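Local coordinates for IroE protein (Escherichia coli, PDB 2GZS) that hydrolyses the trilactone siderophore enterobactin and its glucosylated salmochelin forms, usually cutting the ring once to release linear trimers, at residues Ala171-Tyr179 / His198-Ala206; Tyr179-Val189 / Lys222-Lys233. All coordinates share one frame; numbering follows the deposited sequence.

Contact 1 lies nearer the centre of the chain and is mostly buried; contact 2, its centre about 12 Å away, is partly buried, with D180 and A188 exposed. Y179 belongs to both, closing the loop of contact 1 and opening the first helix of contact 2, and the strand of contact 1 lies between the two helices in the chain. The chemistry differs accordingly: in 171-179/198-206 a buried carboxylate collects backbone, hydroxyl and water donors against a loop that lines the ligand pocket, whereas in 179-189/222-233 an aliphatic seam runs between two lysines, one bonded to main-chain carbonyls and one in a salt bridge. L199 against L230, and E203 and I201 against I223, join the two contacts.

Contact 1: residues Ala171-Tyr179 / His198-Ala206; sequences ASPSLGRGY and HLAIMEGSA. With DFP (diisopropyl phosphonate), chain B.
The carboxylate of E203 reaches over to the 3-10 segment P173-L175 and meets S174 with both oxygens. E203 OE2 takes the backbone N of S174 at 3.1 Å on its syn lone pair, and E203 OE1 accepts from S174 OG at 2.7 Å, also on the syn side but 33° out of the carboxylate plane. A bend at chi2 (-81°) turns the acid toward this segment, where the ring of P173 crosses it obliquely, P173 CD lying 3.0 Å from E203 OE2. Two waters complete the grip: one donates to E203 OE1 and joins S172 OG and G204 N, the other links E203 OE2 to Y179 OH. One face of the Y179 ring carries S174 CA, 3.4 Å above its plane. An alanine at E203 is likely to leave the N-H and hydroxyl of S174 without their acceptor and the 3-10 segment freer to shift. Upstream, S172 N binds M202 O at 2.8 Å, and A171 CB packs on M202 CB. These are parallel neighbouring strands of the alpha/beta-hydrolase sheet; the loop beyond them carries L175 and G176 into the diisopropyl phosphonate pocket, L175 also approaching the active-site residues S149 and H247.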
ATOM      1  N   ALA A 171       1.097   1.043   6.948  1.00  7.64           N
ATOM      2  CA  ALA A 171       2.318   0.936   7.780  1.00  8.71           C
ATOM      3  C   ALA A 171       2.817   2.316   8.248  1.00 10.34           C
ATOM      4  O   ALA A 171       2.852   3.247   7.469  1.00  9.36           O
ATOM      5  CB  ALA A 171       3.379   0.222   6.961  1.00  9.97           C
ATOM      6  N   SER A 172       3.139   2.352   9.560  1.00  9.39           N
ATOM      7  CA  SER A 172       3.616   3.592  10.217  1.00 10.44           C
ATOM      8  C   SER A 172       2.766   4.854   9.969  1.00  8.61           C
ATOM      9  O   SER A 172       3.399   5.902   9.759  1.00  9.68           O
ATOM     10  CB  SER A 172       5.067   3.888   9.861  1.00 11.01           C
ATOM     11  OG  SER A 172       5.849   2.724  10.250  1.00 13.90           O
ATOM     12  N   PRO A 173       1.449   4.767   9.963  1.00 10.43           N
ATOM     13  CA  PRO A 173       0.679   6.018   9.763  1.00 11.73           C
ATOM     14  C   PRO A 173       0.866   6.935  10.990  1.00 11.20           C
ATOM     15  O   PRO A 173       0.632   8.161  10.807  1.00 12.10           O
ATOM     16  CB  PRO A 173      -0.763   5.534   9.609  1.00 11.20           C
ATOM     17  CG  PRO A 173      -0.808   4.243  10.381  1.00 10.95           C
ATOM     18  CD  PRO A 173       0.529   3.618  10.176  1.00 10.90           C
ATOM     19  N   SER A 174       1.256   6.389  12.106  1.00  9.64           N
ATOM     20  CA  SER A 174       1.457   7.211  13.337  1.00 12.15           C
ATOM     21  C   SER A 174       2.534   8.249  13.063  1.00 11.94           C
ATOM     22  O   SER A 174       2.616   9.216  13.883  1.00 13.86           O
ATOM     23  CB  SER A 174       1.854   6.354  14.540  1.00 13.03           C
ATOM     24  OG  SER A 174       3.143   5.805  14.309  1.00 14.67           O
ATOM     25  N   LEU A 175       3.364   8.208  12.057  1.00  9.26           N
ATOM     26  CA  LEU A 175       4.377   9.218  11.752  1.00 10.18           C
ATOM     27  C   LEU A 175       3.762  10.522  11.188  1.00 15.77           C
ATOM     28  O   LEU A 175       4.492  11.537  11.111  1.00 15.62           O
ATOM     29  CB  LEU A 175       5.412   8.658  10.760  1.00 13.52           C
ATOM     30  CG  LEU A 175       6.117   7.392  11.266  1.00 11.25           C
ATOM     31  CD1 LEU A 175       7.077   6.896  10.192  1.00 13.78           C
ATOM     32  CD2 LEU A 175       6.824   7.736  12.592  1.00 16.08           C
ATOM     33  N   GLY A 176       2.505  10.433  10.756  1.00 13.95           N
ATOM     34  CA  GLY A 176       1.848  11.589  10.053  1.00 16.96           C
ATOM     35  C   GLY A 176       1.144  12.544  10.999  1.00 15.67           C
ATOM     36  O   GLY A 176       0.628  12.230  12.060  1.00 17.90           O
ATOM     37  N   ARG A 177       1.205  13.857  10.598  1.00 17.84           N
ATOM     38  CA  ARG A 177       0.502  14.826  11.456  1.00 20.89           C
ATOM     39  C   ARG A 177      -1.000  14.572  11.563  1.00 22.89           C
ATOM     40  O   ARG A 177      -1.650  14.829  12.580  1.00 26.76           O
ATOM     41  CB  ARG A 177       0.663  16.209  10.822  1.00 23.44           C
ATOM     42  CG  ARG A 177       2.070  16.752  10.750  1.00 30.33           C
ATOM     43  CD  ARG A 177       1.925  18.201  10.206  1.00 29.42           C
ATOM     44  NE  ARG A 177       1.335  19.025  11.272  1.00 27.70           N
ATOM     45  CZ  ARG A 177       0.113  19.534  11.348  1.00 35.57           C
ATOM     46  NH1 ARG A 177      -0.857  19.379  10.439  1.00 24.15           N
ATOM     47  NH2 ARG A 177      -0.151  20.253  12.442  1.00 31.63           N
ATOM     48  N   GLY A 178      -1.587  14.068  10.484  1.00 20.41           N
ATOM     49  CA  GLY A 178      -3.054  13.922  10.594  1.00 16.90           C
ATOM     50  C   GLY A 178      -3.472  12.491  10.881  1.00 21.44           C
ATOM     51  O   GLY A 178      -4.569  12.013  10.547  1.00 17.17           O
ATOM     52  N   TYR A 179      -2.571  11.724  11.523  1.00 20.06           N
ATOM     53  CA  TYR A 179      -2.886  10.356  11.945  1.00 19.87           C
ATOM     54  C   TYR A 179      -4.137  10.288  12.789  1.00 16.84           C
ATOM     55  O   TYR A 179      -5.048   9.516  12.558  1.00 14.95           O
ATOM     56  CB  TYR A 179      -1.703   9.794  12.753  1.00 17.41           C
ATOM     57  CG  TYR A 179      -1.805   8.561  13.590  1.00 19.65           C
ATOM     58  CD1 TYR A 179      -2.104   7.371  12.926  1.00 23.42           C
ATOM     59  CD2 TYR A 179      -1.606   8.506  14.974  1.00 22.59           C
ATOM     60  CE1 TYR A 179      -2.216   6.185  13.626  1.00 24.47           C
ATOM     61  CE2 TYR A 179      -1.704   7.316  15.685  1.00 33.49           C
ATOM     62  CZ  TYR A 179      -2.014   6.152  14.990  1.00 25.62           C
ATOM     63  OH  TYR A 179      -2.125   4.920  15.605  1.00 28.47           O
ATOM     64  N   HIS A 198     -10.608  -5.482   4.697  1.00 11.85           N
ATOM     65  CA  HIS A 198      -9.700  -5.874   5.769  1.00 12.38           C
ATOM     66  C   HIS A 198      -8.679  -4.790   6.056  1.00 12.59           C
ATOM     67  O   HIS A 198      -8.122  -4.280   5.076  1.00 13.92           O
ATOM     68  CB  HIS A 198      -8.889  -7.109   5.315  1.00 13.88           C
ATOM     69  CG  HIS A 198      -7.738  -7.461   6.175  1.00 15.84           C
ATOM     70  ND1 HIS A 198      -7.913  -7.786   7.528  1.00 23.92           N
ATOM     71  CD2 HIS A 198      -6.418  -7.590   5.895  1.00 21.99           C
ATOM     72  CE1 HIS A 198      -6.717  -8.079   8.042  1.00 21.30           C
ATOM     73  NE2 HIS A 198      -5.808  -7.963   7.092  1.00 18.57           N
ATOM     74  N   LEU A 199      -8.488  -4.456   7.328  1.00 11.58           N
ATOM     75  CA  LEU A 199      -7.542  -3.357   7.595  1.00 11.07           C
ATOM     76  C   LEU A 199      -6.431  -3.914   8.465  1.00  9.87           C
ATOM     77  O   LEU A 199      -6.712  -4.503   9.515  1.00 13.30           O
ATOM     78  CB  LEU A 199      -8.274  -2.237   8.346  1.00 13.81           C
ATOM     79  CG  LEU A 199      -7.347  -1.093   8.764  1.00 11.40           C
ATOM     80  CD1 LEU A 199      -6.702  -0.422   7.566  1.00 13.50           C
ATOM     81  CD2 LEU A 199      -8.205  -0.138   9.633  1.00 16.52           C
ATOM     82  N   ALA A 200      -5.204  -3.758   8.067  1.00 10.68           N
ATOM     83  CA  ALA A 200      -4.040  -4.230   8.809  1.00  8.95           C
ATOM     84  C   ALA A 200      -3.202  -2.998   9.152  1.00 11.44           C
ATOM     85  O   ALA A 200      -2.586  -2.408   8.259  1.00 13.07           O
ATOM     86  CB  ALA A 200      -3.207  -5.216   8.003  1.00 11.38           C
ATOM     87  N   ILE A 201      -3.177  -2.627  10.442  1.00 10.39           N
ATOM     88  CA  ILE A 201      -2.314  -1.526  10.863  1.00 11.93           C
ATOM     89  C   ILE A 201      -0.975  -2.085  11.331  1.00 10.59           C
ATOM     90  O   ILE A 201      -0.979  -3.097  12.056  1.00 13.70           O
ATOM     91  CB  ILE A 201      -2.976  -0.717  12.004  1.00 14.53           C
ATOM     92  CG1 ILE A 201      -4.329  -0.154  11.534  1.00 17.34           C
ATOM     93  CG2 ILE A 201      -2.054   0.370  12.501  1.00 15.45           C
ATOM     94  CD1 ILE A 201      -5.081   0.571  12.649  1.00 26.84           C
HETATM   95  N   MSE A 202       0.113  -1.510  10.859  1.00  9.74           N
HETATM   96  CA  MSE A 202       1.426  -2.058  11.045  1.00 10.45           C
HETATM   97  C   MSE A 202       2.265  -0.964  11.686  1.00 12.19           C
HETATM   98  O   MSE A 202       2.371   0.123  11.120  1.00 10.55           O
HETATM   99  CB  MSE A 202       2.048  -2.495   9.718  1.00 11.24           C
HETATM  100  CG  MSE A 202       1.070  -3.348   8.835  1.00 12.91           C
HETATM  101 SE   MSE A 202       1.794  -3.918   7.167  1.00 10.38          SE
HETATM  102  CE  MSE A 202       2.399  -5.632   7.753  1.00 17.35           C
ATOM    103  N   GLU A 203       2.849  -1.243  12.856  1.00 11.91           N
ATOM    104  CA  GLU A 203       3.642  -0.192  13.479  1.00 13.11           C
ATOM    105  C   GLU A 203       4.919  -0.814  14.048  1.00 19.08           C
ATOM    106  O   GLU A 203       4.931  -2.008  14.308  1.00 16.00           O
ATOM    107  CB  GLU A 203       2.880   0.498  14.645  1.00 12.82           C
ATOM    108  CG  GLU A 203       1.720   1.367  14.154  1.00 13.74           C
ATOM    109  CD  GLU A 203       2.144   2.726  13.662  1.00 16.35           C
ATOM    110  OE1 GLU A 203       3.335   3.145  13.802  1.00 17.84           O
ATOM    111  OE2 GLU A 203       1.290   3.493  13.125  1.00 15.47           O
ATOM    112  N   GLY A 204       5.972  -0.043  14.196  1.00 19.85           N
ATOM    113  CA  GLY A 204       7.223  -0.626  14.704  1.00 22.17           C
ATOM    114  C   GLY A 204       7.677   0.516  15.615  1.00 28.57           C
ATOM    115  O   GLY A 204       7.022   0.508  16.633  1.00 28.59           O
ATOM    116  N   SER A 205       8.576   1.247  15.009  1.00 62.87           N
ATOM    117  CA  SER A 205       9.126   2.491  15.531  1.00 75.07           C
ATOM    118  C   SER A 205       9.558   2.160  16.955  1.00 75.59           C
ATOM    119  O   SER A 205      10.700   1.710  17.019  1.00 37.86           O
ATOM    120  CB  SER A 205       8.127   3.628  15.396  1.00 80.96           C
ATOM    121  OG  SER A 205       7.859   3.871  14.015  1.00 58.89           O
ATOM    122  N   ALA A 206       8.661   2.346  17.899  1.00 81.37           N
ATOM    123  CA  ALA A 206       8.831   1.947  19.293  1.00 67.39           C
ATOM    124  C   ALA A 206       9.135   0.459  19.385  1.00 51.58           C
ATOM    125  O   ALA A 206       8.284  -0.422  19.293  1.00 28.41           O
ATOM    126  CB  ALA A 206       7.591   2.307  20.091  1.00 71.35           C
TER
HETATM  127  C1  DFP B1189       9.230   8.670   7.465  1.00 23.69           C
HETATM  128  C2  DFP B1189      10.159   9.881   7.582  1.00 27.12           C
HETATM  129  C3  DFP B1189       9.990   7.367   7.269  1.00 29.44           C
HETATM  130  C1' DFP B1189       5.867  11.657   7.017  1.00 18.54           C
HETATM  131  C2' DFP B1189       4.722  11.202   7.874  1.00 26.22           C
HETATM  132  C3' DFP B1189       6.489  12.925   7.693  1.00 29.73           C
HETATM  133  P   DFP B1189       6.966   9.381   6.183  1.00 13.37           P
HETATM  134  O1P DFP B1189       8.458   8.922   6.248  1.00 17.13           O
HETATM  135  O2P DFP B1189       6.892  10.694   7.057  1.00 14.24           O
HETATM  136  O3P DFP B1189       6.472   9.596   4.761  1.00 12.17           O
HETATM  137  O   HOH W   1       5.919   2.705  12.982  1.00 18.24           O
HETATM  138  O   HOH W   2      -1.231   3.194  13.922  1.00 25.47           O

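Contact 2: residues Tyr179-Val189 / Lys222-Lys233; sequences YDALLSRVTAV and KIHTTLTILKDK
K233 NZ donates to two backbone carbonyls, T187 O and V189 O, each at 2.8 Å, tilted from the carbonyl plane by 28° at the first and 18° at the second. Its chain, extended beyond CG, spans the gap between the segments, and a water accepts a further bond from the ammonium group. Near the other end, K222 NZ forms a salt bridge with D180, meeting OD1 at 2.8 Å on the syn lone pair; the two side chains cross at about a right angle, and K222 CD comes near CE2 of the Y179 ring. Both lysines reach from 222-233 to 179-189, one near each end: K222 to a side-chain acid, K233 to main-chain oxygens.

Between them the packing is aliphatic. T226 OG1 bonds back to K222 O from above the carbonyl plane, while its CG2, anti to the backbone N, is turned to T187 CG2 at 3.9 Å and L183 CD2 at 4.0 Å. T187 likewise returns its hydroxyl to L183 O, leaving CG2 for T226 and CB for I229 CG2. Further along, L230 crosses V186 at about a right angle, CD1 to CG1 3.7 Å, and L230 CD2 reaches V189 CG2.

The helix axes run nearly parallel, 22° apart and 10.2 Å at closest approach. Helix 179-187 leans on helix 150-161 through L182 and V186, whereas helix 219-232 covers strands 198-203 and 237-241 through I223 and L230.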
ATOM      1  N   TYR A 179      -2.571  11.724  11.523  1.00 20.06           N
ATOM      2  CA  TYR A 179      -2.886  10.356  11.945  1.00 19.87           C
ATOM      3  C   TYR A 179      -4.137  10.288  12.789  1.00 16.84           C
ATOM      4  O   TYR A 179      -5.048   9.516  12.558  1.00 14.95           O
ATOM      5  CB  TYR A 179      -1.703   9.794  12.753  1.00 17.41           C
ATOM      6  CG  TYR A 179      -1.805   8.561  13.590  1.00 19.65           C
ATOM      7  CD1 TYR A 179      -2.104   7.371  12.926  1.00 23.42           C
ATOM      8  CD2 TYR A 179      -1.606   8.506  14.974  1.00 22.59           C
ATOM      9  CE1 TYR A 179      -2.216   6.185  13.626  1.00 24.47           C
ATOM     10  CE2 TYR A 179      -1.704   7.316  15.685  1.00 33.49           C
ATOM     11  CZ  TYR A 179      -2.014   6.152  14.990  1.00 25.62           C
ATOM     12  OH  TYR A 179      -2.125   4.920  15.605  1.00 28.47           O
ATOM     13  N   ASP A 180      -4.214  11.087  13.865  1.00 20.26           N
ATOM     14  CA  ASP A 180      -5.361  11.016  14.748  1.00 20.54           C
ATOM     15  C   ASP A 180      -6.622  11.453  14.017  1.00 15.41           C
ATOM     16  O   ASP A 180      -7.662  10.846  14.355  1.00 17.34           O
ATOM     17  CB  ASP A 180      -5.181  11.886  16.011  1.00 23.25           C
ATOM     18  CG  ASP A 180      -4.079  11.332  16.934  1.00 29.74           C
ATOM     19  OD1 ASP A 180      -4.415  10.430  17.722  1.00 36.64           O
ATOM     20  OD2 ASP A 180      -2.928  11.800  16.887  1.00 43.99           O
ATOM     21  N   ALA A 181      -6.478  12.450  13.140  1.00 15.32           N
ATOM     22  CA  ALA A 181      -7.726  12.856  12.424  1.00 17.07           C
ATOM     23  C   ALA A 181      -8.267  11.734  11.547  1.00 19.19           C
ATOM     24  O   ALA A 181      -9.472  11.464  11.396  1.00 18.61           O
ATOM     25  CB  ALA A 181      -7.496  14.057  11.527  1.00 16.25           C
ATOM     26  N   LEU A 182      -7.333  11.010  10.909  1.00 15.94           N
ATOM     27  CA  LEU A 182      -7.716   9.832  10.116  1.00 17.04           C
ATOM     28  C   LEU A 182      -8.226   8.712  10.976  1.00 16.37           C
ATOM     29  O   LEU A 182      -9.241   8.068  10.597  1.00 17.01           O
ATOM     30  CB  LEU A 182      -6.479   9.298   9.353  1.00 20.57           C
ATOM     31  CG  LEU A 182      -6.412   9.096   7.867  1.00 28.99           C
ATOM     32  CD1 LEU A 182      -7.518   9.776   7.092  1.00 18.97           C
ATOM     33  CD2 LEU A 182      -5.030   9.559   7.357  1.00 22.54           C
ATOM     34  N   LEU A 183      -7.584   8.413  12.106  1.00 14.23           N
ATOM     35  CA  LEU A 183      -8.197   7.390  12.972  1.00 19.13           C
ATOM     36  C   LEU A 183      -9.614   7.699  13.453  1.00 13.63           C
ATOM     37  O   LEU A 183     -10.460   6.832  13.628  1.00 15.58           O
ATOM     38  CB  LEU A 183      -7.371   7.169  14.259  1.00 20.21           C
ATOM     39  CG  LEU A 183      -6.203   6.202  14.082  1.00 24.40           C
ATOM     40  CD1 LEU A 183      -5.499   5.969  15.413  1.00 33.71           C
ATOM     41  CD2 LEU A 183      -6.672   4.900  13.443  1.00 25.85           C
ATOM     42  N   SER A 184      -9.845   8.968  13.726  1.00 14.16           N
ATOM     43  CA  SER A 184     -11.145   9.501  14.122  1.00 14.48           C
ATOM     44  C   SER A 184     -12.168   9.217  13.024  1.00 18.19           C
ATOM     45  O   SER A 184     -13.303   8.789  13.282  1.00 23.53           O
ATOM     46  CB  SER A 184     -11.018  11.005  14.375  1.00 16.68           C
ATOM     47  OG  SER A 184     -12.249  11.435  14.964  1.00 19.56           O
ATOM     48  N   ARG A 185     -11.750   9.396  11.760  1.00 13.18           N
ATOM     49  CA  ARG A 185     -12.715   9.022  10.698  1.00 14.47           C
ATOM     50  C   ARG A 185     -12.880   7.516  10.577  1.00 13.30           C
ATOM     51  O   ARG A 185     -13.999   7.006  10.330  1.00 13.88           O
ATOM     52  CB  ARG A 185     -12.236   9.559   9.361  1.00 18.95           C
ATOM     53  CG  ARG A 185     -12.140  11.073   9.231  1.00 22.53           C
ATOM     54  CD  ARG A 185     -11.310  11.565   8.043  1.00 42.13           C
ATOM     55  NE  ARG A 185     -11.732  11.127   6.733  1.00 38.88           N
ATOM     56  CZ  ARG A 185     -11.189  10.924   5.552  1.00 51.02           C
ATOM     57  NH1 ARG A 185      -9.899  11.123   5.272  1.00 24.37           N
ATOM     58  NH2 ARG A 185     -11.964  10.485   4.541  1.00 40.13           N
ATOM     59  N   VAL A 186     -11.781   6.783  10.748  1.00 12.56           N
ATOM     60  CA  VAL A 186     -11.847   5.322  10.632  1.00 14.74           C
ATOM     61  C   VAL A 186     -12.800   4.725  11.624  1.00 16.11           C
ATOM     62  O   VAL A 186     -13.634   3.865  11.388  1.00 15.85           O
ATOM     63  CB  VAL A 186     -10.428   4.689  10.820  1.00 14.18           C
ATOM     64  CG1 VAL A 186     -10.584   3.210  11.125  1.00 15.09           C
ATOM     65  CG2 VAL A 186      -9.559   4.983   9.603  1.00 14.53           C
ATOM     66  N   THR A 187     -12.753   5.175  12.908  1.00 13.48           N
ATOM     67  CA  THR A 187     -13.585   4.524  13.897  1.00 11.25           C
ATOM     68  C   THR A 187     -15.018   5.120  13.875  1.00 11.02           C
ATOM     69  O   THR A 187     -15.823   4.553  14.600  1.00 15.99           O
ATOM     70  CB  THR A 187     -13.004   4.630  15.328  1.00 13.44           C
ATOM     71  OG1 THR A 187     -12.812   6.011  15.703  1.00 16.43           O
ATOM     72  CG2 THR A 187     -11.597   4.022  15.388  1.00 16.72           C
ATOM     73  N   ALA A 188     -15.285   6.124  13.070  1.00 12.16           N
ATOM     74  CA  ALA A 188     -16.617   6.708  12.983  1.00 15.98           C
ATOM     75  C   ALA A 188     -17.513   6.014  11.945  1.00 19.55           C
ATOM     76  O   ALA A 188     -18.660   6.437  11.795  1.00 14.50           O
ATOM     77  CB  ALA A 188     -16.536   8.189  12.631  1.00 16.83           C
ATOM     78  N   VAL A 189     -16.927   5.032  11.216  1.00 13.81           N
ATOM     79  CA  VAL A 189     -17.712   4.476  10.116  1.00 13.65           C
ATOM     80  C   VAL A 189     -18.962   3.786  10.591  1.00 13.52           C
ATOM     81  O   VAL A 189     -19.116   3.344  11.732  1.00 15.55           O
ATOM     82  CB  VAL A 189     -16.894   3.400   9.353  1.00 11.90           C
ATOM     83  CG1 VAL A 189     -15.701   4.008   8.659  1.00 15.85           C
ATOM     84  CG2 VAL A 189     -16.490   2.326  10.331  1.00 14.99           C
ATOM     85  N   LYS A 222      -4.193   3.734  21.257  1.00 17.85           N
ATOM     86  CA  LYS A 222      -5.036   4.173  20.161  1.00 18.92           C
ATOM     87  C   LYS A 222      -5.394   3.008  19.256  1.00 17.16           C
ATOM     88  O   LYS A 222      -6.557   2.883  18.822  1.00 19.53           O
ATOM     89  CB  LYS A 222      -4.298   5.276  19.362  1.00 20.61           C
ATOM     90  CG  LYS A 222      -4.470   6.617  20.063  1.00 31.69           C
ATOM     91  CD  LYS A 222      -3.857   7.695  19.180  1.00 44.74           C
ATOM     92  CE  LYS A 222      -3.300   8.846  19.995  1.00 33.06           C
ATOM     93  NZ  LYS A 222      -2.254   9.548  19.182  1.00 61.73           N
ATOM     94  N   ILE A 223      -4.380   2.168  18.989  1.00 16.92           N
ATOM     95  CA  ILE A 223      -4.681   1.060  18.083  1.00 14.92           C
ATOM     96  C   ILE A 223      -5.565   0.055  18.743  1.00 21.33           C
ATOM     97  O   ILE A 223      -6.501  -0.487  18.120  1.00 19.47           O
ATOM     98  CB  ILE A 223      -3.357   0.385  17.663  1.00 22.77           C
ATOM     99  CG1 ILE A 223      -2.477   1.306  16.818  1.00 31.84           C
ATOM    100  CG2 ILE A 223      -3.658  -0.921  16.941  1.00 22.75           C
ATOM    101  CD1 ILE A 223      -1.089   0.731  16.610  1.00 32.84           C
ATOM    102  N   HIS A 224      -5.376  -0.235  20.041  1.00 17.34           N
ATOM    103  CA  HIS A 224      -6.268  -1.238  20.608  1.00 21.12           C
ATOM    104  C   HIS A 224      -7.697  -0.725  20.637  1.00 22.64           C
ATOM    105  O   HIS A 224      -8.613  -1.517  20.360  1.00 21.99           O
ATOM    106  CB  HIS A 224      -5.797  -1.704  22.000  1.00 40.95           C
ATOM    107  CG  HIS A 224      -4.534  -2.517  21.781  1.00 66.03           C
ATOM    108  ND1 HIS A 224      -4.488  -3.570  20.894  1.00 69.76           N
ATOM    109  CD2 HIS A 224      -3.285  -2.423  22.277  1.00 66.60           C
ATOM    110  CE1 HIS A 224      -3.284  -4.105  20.859  1.00 63.71           C
ATOM    111  NE2 HIS A 224      -2.539  -3.427  21.705  1.00 65.20           N
ATOM    112  N   THR A 225      -7.891   0.566  20.946  1.00 17.93           N
ATOM    113  CA  THR A 225      -9.285   1.009  20.909  1.00 17.75           C
ATOM    114  C   THR A 225      -9.827   0.919  19.480  1.00 18.90           C
ATOM    115  O   THR A 225     -10.990   0.534  19.274  1.00 18.46           O
ATOM    116  CB  THR A 225      -9.369   2.477  21.346  1.00 26.50           C
ATOM    117  OG1 THR A 225      -9.011   2.504  22.744  1.00 26.90           O
ATOM    118  CG2 THR A 225     -10.754   3.084  21.180  1.00 23.91           C
ATOM    119  N   THR A 226      -8.962   1.299  18.534  1.00 17.82           N
ATOM    120  CA  THR A 226      -9.368   1.299  17.131  1.00 15.93           C
ATOM    121  C   THR A 226      -9.837  -0.099  16.738  1.00 19.55           C
ATOM    122  O   THR A 226     -10.925  -0.248  16.183  1.00 16.55           O
ATOM    123  CB  THR A 226      -8.240   1.757  16.211  1.00 14.93           C
ATOM    124  OG1 THR A 226      -8.019   3.159  16.408  1.00 18.99           O
ATOM    125  CG2 THR A 226      -8.640   1.610  14.734  1.00 15.24           C
ATOM    126  N   LEU A 227      -9.039  -1.103  17.057  1.00 17.40           N
ATOM    127  CA  LEU A 227      -9.460  -2.473  16.749  1.00 17.69           C
ATOM    128  C   LEU A 227     -10.758  -2.879  17.418  1.00 20.38           C
ATOM    129  O   LEU A 227     -11.614  -3.577  16.827  1.00 17.87           O
ATOM    130  CB  LEU A 227      -8.351  -3.464  17.132  1.00 16.24           C
ATOM    131  CG  LEU A 227      -6.978  -3.453  16.494  1.00 25.24           C
ATOM    132  CD1 LEU A 227      -6.222  -4.735  16.914  1.00 26.92           C
ATOM    133  CD2 LEU A 227      -6.958  -3.359  14.986  1.00 28.42           C
ATOM    134  N   THR A 228     -10.929  -2.475  18.680  1.00 17.99           N
ATOM    135  CA  THR A 228     -12.114  -2.788  19.444  1.00 16.65           C
ATOM    136  C   THR A 228     -13.351  -2.194  18.784  1.00 19.60           C
ATOM    137  O   THR A 228     -14.342  -2.929  18.580  1.00 19.57           O
ATOM    138  CB  THR A 228     -11.991  -2.211  20.866  1.00 22.62           C
ATOM    139  OG1 THR A 228     -10.884  -2.820  21.527  1.00 24.76           O
ATOM    140  CG2 THR A 228     -13.241  -2.525  21.696  1.00 25.57           C
ATOM    141  N   ILE A 229     -13.309  -0.896  18.472  1.00 16.26           N
ATOM    142  CA  ILE A 229     -14.451  -0.270  17.813  1.00 14.80           C
ATOM    143  C   ILE A 229     -14.692  -0.894  16.436  1.00 13.86           C
ATOM    144  O   ILE A 229     -15.855  -1.170  16.089  1.00 13.70           O
ATOM    145  CB  ILE A 229     -14.291   1.260  17.738  1.00 15.86           C
ATOM    146  CG1 ILE A 229     -14.263   1.832  19.167  1.00 16.23           C
ATOM    147  CG2 ILE A 229     -15.403   1.946  16.979  1.00 19.65           C
ATOM    148  CD1 ILE A 229     -14.065   3.362  19.168  1.00 19.95           C
ATOM    149  N   LEU A 230     -13.627  -1.103  15.656  1.00 14.16           N
ATOM    150  CA  LEU A 230     -13.878  -1.632  14.297  1.00 16.83           C
ATOM    151  C   LEU A 230     -14.468  -3.015  14.368  1.00 14.30           C
ATOM    152  O   LEU A 230     -15.405  -3.364  13.614  1.00 15.41           O
ATOM    153  CB  LEU A 230     -12.581  -1.626  13.508  1.00 15.33           C
ATOM    154  CG  LEU A 230     -12.089  -0.217  13.098  1.00 14.42           C
ATOM    155  CD1 LEU A 230     -10.814  -0.310  12.293  1.00 16.44           C
ATOM    156  CD2 LEU A 230     -13.198   0.509  12.319  1.00 17.13           C
ATOM    157  N   LYS A 231     -14.010  -3.852  15.276  1.00 13.58           N
ATOM    158  CA  LYS A 231     -14.612  -5.185  15.424  1.00 16.05           C
ATOM    159  C   LYS A 231     -16.080  -5.113  15.749  1.00 18.05           C
ATOM    160  O   LYS A 231     -16.882  -5.863  15.182  1.00 17.24           O
ATOM    161  CB  LYS A 231     -13.887  -5.864  16.606  1.00 21.24           C
ATOM    162  CG  LYS A 231     -12.777  -6.777  16.113  1.00 56.72           C
ATOM    163  CD  LYS A 231     -11.578  -6.055  15.529  1.00 54.56           C
ATOM    164  CE  LYS A 231     -10.451  -6.106  16.549  1.00 54.45           C
ATOM    165  NZ  LYS A 231      -9.415  -7.121  16.235  1.00 61.16           N
ATOM    166  N   ASP A 232     -16.386  -4.164  16.662  1.00 15.07           N
ATOM    167  CA  ASP A 232     -17.792  -3.981  16.985  1.00 18.41           C
ATOM    168  C   ASP A 232     -18.615  -3.561  15.747  1.00 18.57           C
ATOM    169  O   ASP A 232     -19.823  -3.874  15.664  1.00 19.15           O
ATOM    170  CB  ASP A 232     -17.977  -2.906  18.074  1.00 20.32           C
ATOM    171  CG  ASP A 232     -17.647  -3.318  19.483  1.00 40.17           C
ATOM    172  OD1 ASP A 232     -17.474  -4.534  19.718  1.00 37.33           O
ATOM    173  OD2 ASP A 232     -17.552  -2.426  20.362  1.00 48.69           O
ATOM    174  N   LYS A 233     -17.970  -2.858  14.836  1.00 15.24           N
ATOM    175  CA  LYS A 233     -18.630  -2.408  13.623  1.00 15.30           C
ATOM    176  C   LYS A 233     -18.561  -3.452  12.514  1.00 13.77           C
ATOM    177  O   LYS A 233     -18.910  -3.121  11.364  1.00 14.14           O
ATOM    178  CB  LYS A 233     -18.002  -1.069  13.199  1.00 13.07           C
ATOM    179  CG  LYS A 233     -18.480  -0.053  14.257  1.00 16.05           C
ATOM    180  CD  LYS A 233     -17.956   1.340  14.011  1.00 19.55           C
ATOM    181  CE  LYS A 233     -18.783   2.311  14.872  1.00 18.61           C
ATOM    182  NZ  LYS A 233     -18.491   3.683  14.441  1.00 16.01           N
TER
HETATM  183  O   HOH W   3     -20.836   5.734  14.246  1.00 35.62           O